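Local coordinates for protein D-galactonate dehydratase family member SEN1436 (Salmonella enterica subsp. enterica serovar Enteritidis, PDB 3TW9) that shows low D-gluconate dehydratase activity in vitro, converting D-gluconate to 2-dehydro-3-deoxy-D-gluconate and water with one magnesium ion per subunit, at residues M112-S117 against V324-G329; L61-F66 against G353-V358; E244-V249 against L270-D275; E160-I165 against D233-K238. One frame throughout, in Å; residues are numbered along the deposited sequence.

Contact 1: residues M112-S117 against V324-G329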
# COMPACT_ATOMS: atom_id res chain seq x y z
N MET C 112 20.23 -10.86 -0.28
CA MET C 112 19.11 -11.15 -1.18
C MET C 112 18.26 -9.91 -1.49
O MET C 112 17.94 -9.66 -2.62
CB MET C 112 18.19 -12.24 -0.57
CG MET C 112 18.90 -13.55 -0.20
SD MET C 112 19.48 -14.43 -1.69
CE MET C 112 17.98 -14.97 -2.45
N ASN C 113 17.88 -9.17 -0.46
CA ASN C 113 16.99 -8.02 -0.65
C ASN C 113 17.68 -6.91 -1.46
O ASN C 113 17.02 -6.22 -2.26
CB ASN C 113 16.54 -7.46 0.69
CG ASN C 113 15.65 -8.44 1.52
OD1 ASN C 113 15.32 -9.54 1.08
ND2 ASN C 113 15.30 -8.03 2.72
N ASN C 114 18.99 -6.73 -1.24
CA ASN C 114 19.75 -5.68 -1.96
C ASN C 114 19.89 -5.98 -3.45
O ASN C 114 19.75 -5.09 -4.29
CB ASN C 114 21.10 -5.40 -1.29
CG ASN C 114 20.99 -4.34 -0.20
OD1 ASN C 114 20.90 -4.64 1.00
ND2 ASN C 114 20.98 -3.09 -0.61
N ALA C 115 20.11 -7.25 -3.77
CA ALA C 115 20.08 -7.72 -5.17
C ALA C 115 18.75 -7.43 -5.84
O ALA C 115 18.73 -6.97 -6.98
CB ALA C 115 20.39 -9.22 -5.26
N LEU C 116 17.63 -7.65 -5.14
CA LEU C 116 16.30 -7.34 -5.67
C LEU C 116 16.05 -5.84 -5.84
O LEU C 116 15.44 -5.40 -6.84
CB LEU C 116 15.22 -7.88 -4.73
CG LEU C 116 14.87 -9.34 -4.80
CD1 LEU C 116 14.37 -9.71 -3.43
CD2 LEU C 116 13.80 -9.55 -5.87
N SER C 117 16.51 -5.07 -4.86
CA SER C 117 16.35 -3.61 -4.85
C SER C 117 17.06 -2.95 -6.02
O SER C 117 16.52 -2.04 -6.62
CB SER C 117 16.92 -3.04 -3.59
OG SER C 117 16.87 -1.62 -3.65
N VAL C 324 15.88 1.23 2.54
CA VAL C 324 14.99 0.83 1.43
C VAL C 324 15.53 -0.32 0.56
O VAL C 324 14.77 -1.30 0.24
CB VAL C 324 14.57 2.05 0.56
CG1 VAL C 324 13.81 1.59 -0.69
CG2 VAL C 324 13.70 2.99 1.40
N SER C 325 16.81 -0.23 0.20
CA SER C 325 17.39 -1.30 -0.61
C SER C 325 17.47 -2.63 0.15
O SER C 325 17.38 -3.69 -0.46
CB SER C 325 18.77 -0.93 -1.16
OG SER C 325 19.71 -0.78 -0.11
N THR C 326 17.59 -2.54 1.47
CA THR C 326 17.78 -3.69 2.34
C THR C 326 16.44 -4.43 2.67
O THR C 326 16.45 -5.52 3.20
CB THR C 326 18.67 -3.27 3.56
OG1 THR C 326 19.89 -2.69 3.05
CG2 THR C 326 19.05 -4.46 4.42
N ILE C 327 15.31 -3.82 2.32
CA ILE C 327 14.01 -4.52 2.32
C ILE C 327 13.53 -4.81 0.89
O ILE C 327 12.41 -5.27 0.69
CB ILE C 327 12.92 -3.77 3.15
CG1 ILE C 327 12.66 -2.36 2.59
CG2 ILE C 327 13.33 -3.73 4.63
CD1 ILE C 327 11.44 -1.68 3.17
N GLY C 328 14.40 -4.56 -0.10
CA GLY C 328 14.12 -5.00 -1.46
C GLY C 328 13.62 -3.98 -2.46
O GLY C 328 13.11 -4.37 -3.49
N GLY C 329 13.77 -2.69 -2.18
CA GLY C 329 13.39 -1.70 -3.19
C GLY C 329 12.19 -0.84 -2.91
O GLY C 329 11.60 -0.88 -1.81

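Contact 2: residues L61-F66 against G353-V358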
# COMPACT_ATOMS: atom_id res chain seq x y z
N LEU C 61 18.46 2.86 -13.18
CA LEU C 61 19.45 2.68 -12.14
C LEU C 61 18.77 2.38 -10.81
O LEU C 61 17.73 2.98 -10.48
CB LEU C 61 20.33 3.92 -11.95
CG LEU C 61 21.08 4.36 -13.19
CD1 LEU C 61 21.77 5.67 -12.85
CD2 LEU C 61 22.06 3.27 -13.61
N GLY C 62 19.40 1.50 -10.04
CA GLY C 62 18.89 1.11 -8.73
C GLY C 62 20.01 0.96 -7.72
O GLY C 62 21.14 0.68 -8.08
N CYS C 63 19.69 1.18 -6.45
CA CYS C 63 20.66 1.01 -5.40
C CYS C 63 20.62 -0.41 -4.86
O CYS C 63 19.53 -0.92 -4.53
CB CYS C 63 20.46 2.01 -4.26
SG CYS C 63 21.84 2.13 -3.11
N ALA C 64 21.82 -1.00 -4.71
CA ALA C 64 22.00 -2.30 -4.06
C ALA C 64 23.02 -2.24 -2.94
O ALA C 64 23.72 -3.22 -2.67
CB ALA C 64 22.43 -3.37 -5.13
N THR C 65 23.11 -1.09 -2.26
CA THR C 65 24.17 -0.86 -1.31
C THR C 65 23.90 -1.45 0.08
O THR C 65 23.19 -0.83 0.90
CB THR C 65 24.52 0.65 -1.25
OG1 THR C 65 24.76 1.14 -2.59
CG2 THR C 65 25.72 0.94 -0.35
N PHE C 66 24.41 -2.67 0.28
CA PHE C 66 24.73 -3.22 1.59
C PHE C 66 26.25 -3.16 1.60
O PHE C 66 26.93 -4.07 1.12
CB PHE C 66 24.17 -4.66 1.68
CG PHE C 66 24.60 -5.45 2.90
CD1 PHE C 66 25.15 -4.85 4.03
CD2 PHE C 66 24.39 -6.83 2.92
CE1 PHE C 66 25.52 -5.60 5.14
CE2 PHE C 66 24.74 -7.60 4.04
CZ PHE C 66 25.32 -6.98 5.15
N GLY C 353 25.67 7.35 5.28
CA GLY C 353 26.60 7.50 4.14
C GLY C 353 26.59 6.28 3.22
O GLY C 353 26.85 6.38 2.00
N ASP C 354 26.27 5.12 3.81
CA ASP C 354 26.30 3.86 3.05
C ASP C 354 24.98 3.57 2.32
O ASP C 354 24.27 2.60 2.61
CB ASP C 354 26.78 2.67 3.91
CG ASP C 354 26.06 2.55 5.23
OD1 ASP C 354 25.95 3.54 5.96
OD2 ASP C 354 25.66 1.41 5.59
N ILE C 355 24.70 4.45 1.35
CA ILE C 355 23.57 4.42 0.45
C ILE C 355 24.06 5.21 -0.77
O ILE C 355 24.71 6.25 -0.60
CB ILE C 355 22.30 5.08 1.10
CG1 ILE C 355 21.12 5.13 0.13
CG2 ILE C 355 22.61 6.49 1.65
CD1 ILE C 355 19.75 5.51 0.80
N SER C 356 23.80 4.71 -1.97
CA SER C 356 24.21 5.45 -3.16
C SER C 356 23.32 6.68 -3.34
O SER C 356 22.20 6.74 -2.80
CB SER C 356 24.20 4.56 -4.40
OG SER C 356 22.89 4.38 -4.92
N PRO C 357 23.80 7.68 -4.10
CA PRO C 357 22.87 8.75 -4.43
C PRO C 357 21.56 8.29 -5.11
O PRO C 357 20.53 8.97 -5.00
CB PRO C 357 23.71 9.65 -5.36
CG PRO C 357 25.11 9.50 -4.74
CD PRO C 357 25.18 8.00 -4.51
N VAL C 358 21.60 7.14 -5.79
CA VAL C 358 20.40 6.55 -6.37
C VAL C 358 19.43 6.15 -5.24
O VAL C 358 18.26 6.47 -5.29
CB VAL C 358 20.73 5.31 -7.25
CG1 VAL C 358 19.45 4.68 -7.83
CG2 VAL C 358 21.70 5.69 -8.40

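Contact 3: residues E244-V249 against L270-D275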
# COMPACT_ATOMS: atom_id res chain seq x y z
N GLU C 244 14.18 20.32 17.06
CA GLU C 244 13.83 18.91 17.21
C GLU C 244 15.09 18.05 17.38
O GLU C 244 16.06 18.18 16.61
CB GLU C 244 13.00 18.41 16.01
CG GLU C 244 11.65 19.09 15.81
CD GLU C 244 10.59 18.76 16.86
OE1 GLU C 244 10.73 17.76 17.60
OE2 GLU C 244 9.61 19.51 16.96
N PHE C 245 15.06 17.18 18.39
CA PHE C 245 16.17 16.29 18.74
C PHE C 245 15.83 14.84 18.48
O PHE C 245 14.74 14.38 18.81
CB PHE C 245 16.50 16.39 20.23
CG PHE C 245 17.16 17.67 20.66
CD1 PHE C 245 17.84 18.47 19.73
CD2 PHE C 245 17.17 18.03 22.00
CE1 PHE C 245 18.48 19.63 20.14
CE2 PHE C 245 17.80 19.22 22.42
CZ PHE C 245 18.46 20.01 21.47
N ILE C 246 16.78 14.15 17.85
CA ILE C 246 16.75 12.69 17.70
C ILE C 246 17.91 12.07 18.46
O ILE C 246 19.02 12.61 18.47
CB ILE C 246 16.78 12.32 16.20
CG1 ILE C 246 15.38 12.54 15.64
CG2 ILE C 246 17.31 10.87 15.95
CD1 ILE C 246 15.35 12.68 14.23
N HIS C 247 17.66 10.95 19.13
CA HIS C 247 18.74 10.23 19.77
C HIS C 247 18.65 8.78 19.36
O HIS C 247 17.58 8.18 19.43
CB HIS C 247 18.70 10.33 21.31
CG HIS C 247 19.84 9.61 21.96
ND1 HIS C 247 21.13 10.08 21.89
CD2 HIS C 247 19.90 8.42 22.60
CE1 HIS C 247 21.94 9.24 22.52
NE2 HIS C 247 21.22 8.22 22.95
N ASP C 248 19.79 8.22 18.97
CA ASP C 248 19.87 6.82 18.53
C ASP C 248 20.50 5.96 19.62
O ASP C 248 21.70 6.05 19.92
CB ASP C 248 20.71 6.78 17.23
CG ASP C 248 20.62 5.46 16.49
OD1 ASP C 248 19.92 4.55 16.96
OD2 ASP C 248 21.25 5.34 15.41
N VAL C 249 19.70 5.07 20.21
CA VAL C 249 20.21 4.05 21.15
C VAL C 249 21.07 2.99 20.42
O VAL C 249 22.00 2.44 21.01
CB VAL C 249 19.03 3.38 21.89
CG1 VAL C 249 19.51 2.32 22.87
CG2 VAL C 249 18.21 4.44 22.62
N LEU C 270 11.77 14.48 22.77
CA LEU C 270 12.50 14.08 21.57
C LEU C 270 11.55 13.87 20.41
O LEU C 270 10.40 13.46 20.59
CB LEU C 270 13.31 12.80 21.82
CG LEU C 270 14.71 13.01 22.43
CD1 LEU C 270 14.66 13.65 23.81
CD2 LEU C 270 15.48 11.70 22.48
N PHE C 271 12.02 14.16 19.21
CA PHE C 271 11.25 13.86 18.01
C PHE C 271 11.13 12.34 17.85
O PHE C 271 10.05 11.82 17.54
CB PHE C 271 11.93 14.49 16.79
CG PHE C 271 11.19 14.31 15.51
CD1 PHE C 271 10.10 15.11 15.20
CD2 PHE C 271 11.59 13.33 14.58
CE1 PHE C 271 9.41 14.94 13.99
CE2 PHE C 271 10.89 13.17 13.39
CZ PHE C 271 9.82 13.97 13.08
N TYR C 272 12.24 11.65 18.06
CA TYR C 272 12.21 10.22 18.32
C TYR C 272 13.43 9.67 19.03
O TYR C 272 14.53 10.24 18.97
CB TYR C 272 11.80 9.41 17.07
CG TYR C 272 12.68 9.36 15.85
CD1 TYR C 272 14.02 8.91 15.89
CD2 TYR C 272 12.11 9.65 14.60
CE1 TYR C 272 14.77 8.78 14.69
CE2 TYR C 272 12.84 9.55 13.44
CZ TYR C 272 14.16 9.13 13.47
OH TYR C 272 14.81 9.02 12.24
N LEU C 273 13.22 8.54 19.72
CA LEU C 273 14.29 7.73 20.30
C LEU C 273 14.39 6.49 19.42
O LEU C 273 13.39 5.79 19.24
CB LEU C 273 13.95 7.32 21.72
CG LEU C 273 15.00 6.52 22.52
CD1 LEU C 273 16.24 7.38 22.78
CD2 LEU C 273 14.42 6.08 23.84
N GLU C 274 15.58 6.25 18.89
CA GLU C 274 15.79 5.31 17.80
C GLU C 274 16.47 4.01 18.22
O GLU C 274 17.41 4.01 19.03
CB GLU C 274 16.62 5.98 16.69
CG GLU C 274 16.82 5.07 15.49
CD GLU C 274 17.78 5.63 14.51
OE1 GLU C 274 18.16 6.79 14.70
OE2 GLU C 274 18.12 4.91 13.55
N ASP C 275 16.00 2.92 17.61
CA ASP C 275 16.50 1.55 17.90
C ASP C 275 16.75 1.26 19.37
O ASP C 275 17.86 0.90 19.75
CB ASP C 275 17.71 1.21 17.04
CG ASP C 275 17.38 1.17 15.59
OD1 ASP C 275 16.19 1.37 15.22
OD2 ASP C 275 18.31 0.96 14.76
O HOH W 1 20.10 2.89 14.74

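Contact 4: residues E160-I165 against D233-K238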
# COMPACT_ATOMS: atom_id res chain seq x y z
N GLU C 160 31.84 20.06 21.49
CA GLU C 160 31.95 19.89 20.04
C GLU C 160 30.60 19.56 19.43
O GLU C 160 30.25 20.06 18.36
CB GLU C 160 32.90 18.75 19.70
CG GLU C 160 34.31 19.16 19.35
CD GLU C 160 35.12 17.99 18.81
OE1 GLU C 160 36.18 17.68 19.40
OE2 GLU C 160 34.68 17.36 17.82
N VAL C 161 29.85 18.70 20.12
CA VAL C 161 28.50 18.31 19.72
C VAL C 161 27.56 19.52 19.77
O VAL C 161 26.85 19.79 18.79
CB VAL C 161 27.98 17.09 20.56
CG1 VAL C 161 26.48 16.85 20.36
CG2 VAL C 161 28.79 15.83 20.22
N GLU C 162 27.59 20.26 20.88
CA GLU C 162 26.78 21.47 21.05
C GLU C 162 27.09 22.56 20.00
O GLU C 162 26.16 23.23 19.52
CB GLU C 162 26.95 22.01 22.48
CG GLU C 162 25.94 23.10 22.87
CD GLU C 162 26.14 23.59 24.30
OE1 GLU C 162 26.71 22.84 25.12
OE2 GLU C 162 25.73 24.74 24.59
N ASP C 163 28.37 22.72 19.66
CA ASP C 163 28.78 23.64 18.59
C ASP C 163 28.34 23.14 17.22
O ASP C 163 27.97 23.95 16.37
CB ASP C 163 30.31 23.85 18.57
CG ASP C 163 30.83 24.60 19.81
OD1 ASP C 163 30.03 25.10 20.63
OD2 ASP C 163 32.07 24.68 19.95
N ASN C 164 28.39 21.82 17.00
CA ASN C 164 27.94 21.22 15.75
C ASN C 164 26.43 21.45 15.55
O ASN C 164 26.01 21.79 14.44
CB ASN C 164 28.31 19.73 15.65
CG ASN C 164 29.79 19.50 15.41
OD1 ASN C 164 30.53 20.44 15.11
ND2 ASN C 164 30.23 18.26 15.55
N ILE C 165 25.65 21.33 16.62
CA ILE C 165 24.20 21.59 16.63
C ILE C 165 23.93 23.03 16.27
O ILE C 165 23.12 23.31 15.40
CB ILE C 165 23.51 21.27 18.00
CG1 ILE C 165 23.62 19.78 18.36
CG2 ILE C 165 22.02 21.62 17.96
CD1 ILE C 165 23.25 19.49 19.79
N ASP C 233 19.29 17.26 29.26
CA ASP C 233 19.00 18.34 30.21
C ASP C 233 19.83 19.58 29.83
O ASP C 233 19.27 20.69 29.65
CB ASP C 233 19.28 17.90 31.65
CG ASP C 233 18.80 18.93 32.66
OD1 ASP C 233 17.58 19.08 32.84
OD2 ASP C 233 19.66 19.61 33.25
N HIS C 234 21.13 19.37 29.64
CA HIS C 234 22.04 20.44 29.20
C HIS C 234 21.66 21.08 27.87
O HIS C 234 21.60 22.29 27.76
CB HIS C 234 23.50 19.97 29.11
CG HIS C 234 24.43 21.05 28.63
ND1 HIS C 234 24.88 22.05 29.46
CD2 HIS C 234 24.94 21.31 27.41
CE1 HIS C 234 25.66 22.87 28.78
NE2 HIS C 234 25.71 22.45 27.53
N LEU C 235 21.43 20.26 26.84
CA LEU C 235 21.08 20.78 25.53
C LEU C 235 19.75 21.51 25.56
O LEU C 235 19.62 22.54 24.93
CB LEU C 235 21.04 19.65 24.48
CG LEU C 235 22.38 18.99 24.12
CD1 LEU C 235 22.18 17.85 23.16
CD2 LEU C 235 23.41 20.00 23.58
N ARG C 236 18.76 21.01 26.30
CA ARG C 236 17.50 21.76 26.38
C ARG C 236 17.66 23.08 27.15
O ARG C 236 17.00 24.07 26.83
CB ARG C 236 16.36 20.92 26.97
CG ARG C 236 15.85 19.85 26.01
CD ARG C 236 15.29 20.46 24.73
NE ARG C 236 14.51 19.46 23.99
CZ ARG C 236 14.16 19.55 22.71
NH1 ARG C 236 14.54 20.60 21.97
NH2 ARG C 236 13.44 18.58 22.15
N ASN C 237 18.55 23.09 28.13
CA ASN C 237 18.79 24.32 28.91
C ASN C 237 19.41 25.41 28.06
O ASN C 237 19.07 26.59 28.19
CB ASN C 237 19.63 24.04 30.15
CG ASN C 237 18.82 23.42 31.29
OD1 ASN C 237 17.59 23.47 31.31
ND2 ASN C 237 19.52 22.83 32.26
N LYS C 238 20.31 25.00 27.18
CA LYS C 238 21.01 25.92 26.31
C LYS C 238 20.28 26.30 25.02
O LYS C 238 20.39 27.44 24.56
CB LYS C 238 22.41 25.36 25.96
CG LYS C 238 23.36 25.19 27.15
CD LYS C 238 24.01 26.51 27.55
CE LYS C 238 24.83 26.35 28.83
NZ LYS C 238 25.59 27.58 29.17

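Contact 1: residues M112-S117 against V324-G329
Asn113 reaches across to the main chain of 324-329: its ND2 donates to Thr326 O at 2.8 Å, with the acceptor in the plane of the amide. CG stands anti to the carbonyl carbon (chi1 -65°), which turns the amide toward the loop. ND2 also donates to Val303 O, so two carbonyls hold this buried amide. The carbonyl of Asn113 takes the helical bond from Ser117 N and a CA-H contact from Gly328 CA at 3.2 Å. One residue on, Asn114 CA lies 3.4 Å from Ser325 O, and the Asn114 side chain runs obliquely past that of Thr326. The helix belongs to the N-terminal capping domain of the enolase superfamily; 324-329 is the loop between barrel strand 319-320 and helix 330-342, with Gly329 as that helix's N-cap. Ser117 closes the row. Its OG packs 3.1 Å from Ser325 CA but hydrogen-bonds to Cys63 O of the capping sheet, while Ser117 CB rests 3.5 Å from Gly329 N. Gly328 and Gly329 both have positive phi, and without side chains they bring their backbone against the helix, where Gly328 O lies 3.6 Å from Ser117 CA and accepts from Trp97 NE1.

Contact 2: residues L61-F66 against G353-V358
The seam between the capping domain's antiparallel sheet and the start of barrel helix 357-369 runs through Cys63 and Ser356. Ser356 N donates to Cys63 SG at 3.4 Å, across two segments that run in nearly opposite directions. SG lies anti to its own backbone nitrogen (chi1 -166°), which swings it toward the loop; there it also receives a weak bond from Thr65 N, so two backbone N-H groups converge on one buried sulfur. Ser356 OG sits 3.1 Å from the same sulfur. Ser356 is the N-cap of helix 357-369, its OG accepting a weak bond from Val358 N at 3.2 Å and a hydrogen bond from Gly359 N. In the enolase superfamily the N-terminal capping domain closes over the barrel's active-site end, and this seam is part of that interface. Asp354, centre of an inverse gamma turn, belongs to the substrate-binding site; its OD2 hydrogen-bonds a glycerol, probably from the crystallisation liquor. Thr65 lies against that turn, its CG2 3.7 Å from Asp354 O, while its OG1 takes a bond from Ala47 N on the next strand. Toward the other end, Val358 splays its methyls over the strand: CG1 is 3.6 Å from Leu61 O, and CG2 meets Leu61 CB at 4.2 Å.

Contact 3: residues E244-V249 against L270-D275
Strands 244-248 and 272-274 run parallel, 17° apart, joined by His247 N to Tyr272 O (3.2 Å), Glu274 N to His247 O (2.8 Å) and Val249 N to Glu274 O (2.8 Å); just ahead of them Phe271 N donates to Phe245 O. Ile246 lies over one face of the Tyr272 ring, a CH-pi contact with CG1 4.0 Å from the ring centroid, while its CG2 presses on CE1 near the rim and its CD1 also meets Phe271 CD2. On the opposite face of the sheet, Leu273 CD1 comes to the edge of the His247 imidazole and packs 3.5 Å from Val249 CG2. Beyond Ile246 the magnesium ligands Asp248 and Glu274 stack their carboxylates, planes 3° apart, with Glu274 OE1 3.3 Å from Asp248 CG. The closeness of these like charges is consistent with their shared role as metal ligands; Glu300 is the third ligand, and Arg321 forms a salt bridge with Glu274 OE2. A water lies 2.8 Å from Asp248 OD1 and 2.6 Å from Asp275 OD2. The two strands form a beta-alpha-beta unit of the barrel through helix 255-265, flanked by strands 175-177 and 296-298, with helix 221-239 packed on Phe245 and His247.

Contact 4: residues E160-I165 against D233-K238
Glu162 OE1 receives His234 NE2 at only 2.6 Å, from an uncommon direction: the nitrogen stands above the carboxylate plane, 39° out of it, although the oxygen lies in the plane of the imidazole. The carboxylate is therefore turned steeply against the ring whose edge it meets. Glu162 gets there by stretching out, CG anti to the backbone N (chi1 -168°) and the chain extended beyond it, which carries the carboxylate from one helix to the other. Its other oxygen, OE2, lies 3.5 Å from Lys238 CG, while Lys238 NZ stays 5.4 Å from that oxygen because the lysine bends away after CG. Lys238 CG also sits 3.5 Å above the plane of the His234 ring, toward its rim. Next to the polar pair, Ile165 CD1 meets Leu235 CD2 at 3.8 Å, and the methylene CG of Glu162 slides past that leucine methyl. The axes of 160-165 and 233-238 remain 11.7 Å apart at closest approach, crossing at -40°, so side chains alone bridge these two neighbouring outer helices of the barrel. Leu235 also packs on Phe245 of barrel strand 244-248. Glu162 OE2 forms a salt bridge with Arg166 of its own helix, which would tend to stabilise the carboxylate as an anion; the anion in turn would favour a protonated His234, so the short bond probably has some ionic character.

From the N terminus, 61-66 opens the widest loop, closed by contact 2 at 353-358. Within it, 112-117 opens a second loop that contact 1 closes at 324-329. Both tie the capping domain to barrel loops, and they touch each other, their centres about 10 Å apart. Inside that second loop lie two smaller ones in series: contact 4 joins outer helices 158-171 and 221-239, then contact 3 pairs strands 244-248 and 272-274. No loops cross. Contacts 3 and 4 meet where helix 221-239 runs on into strand 244-248. They lie across the chain's centre from contact 1, whose centre is about 25 Å from that of contact 3.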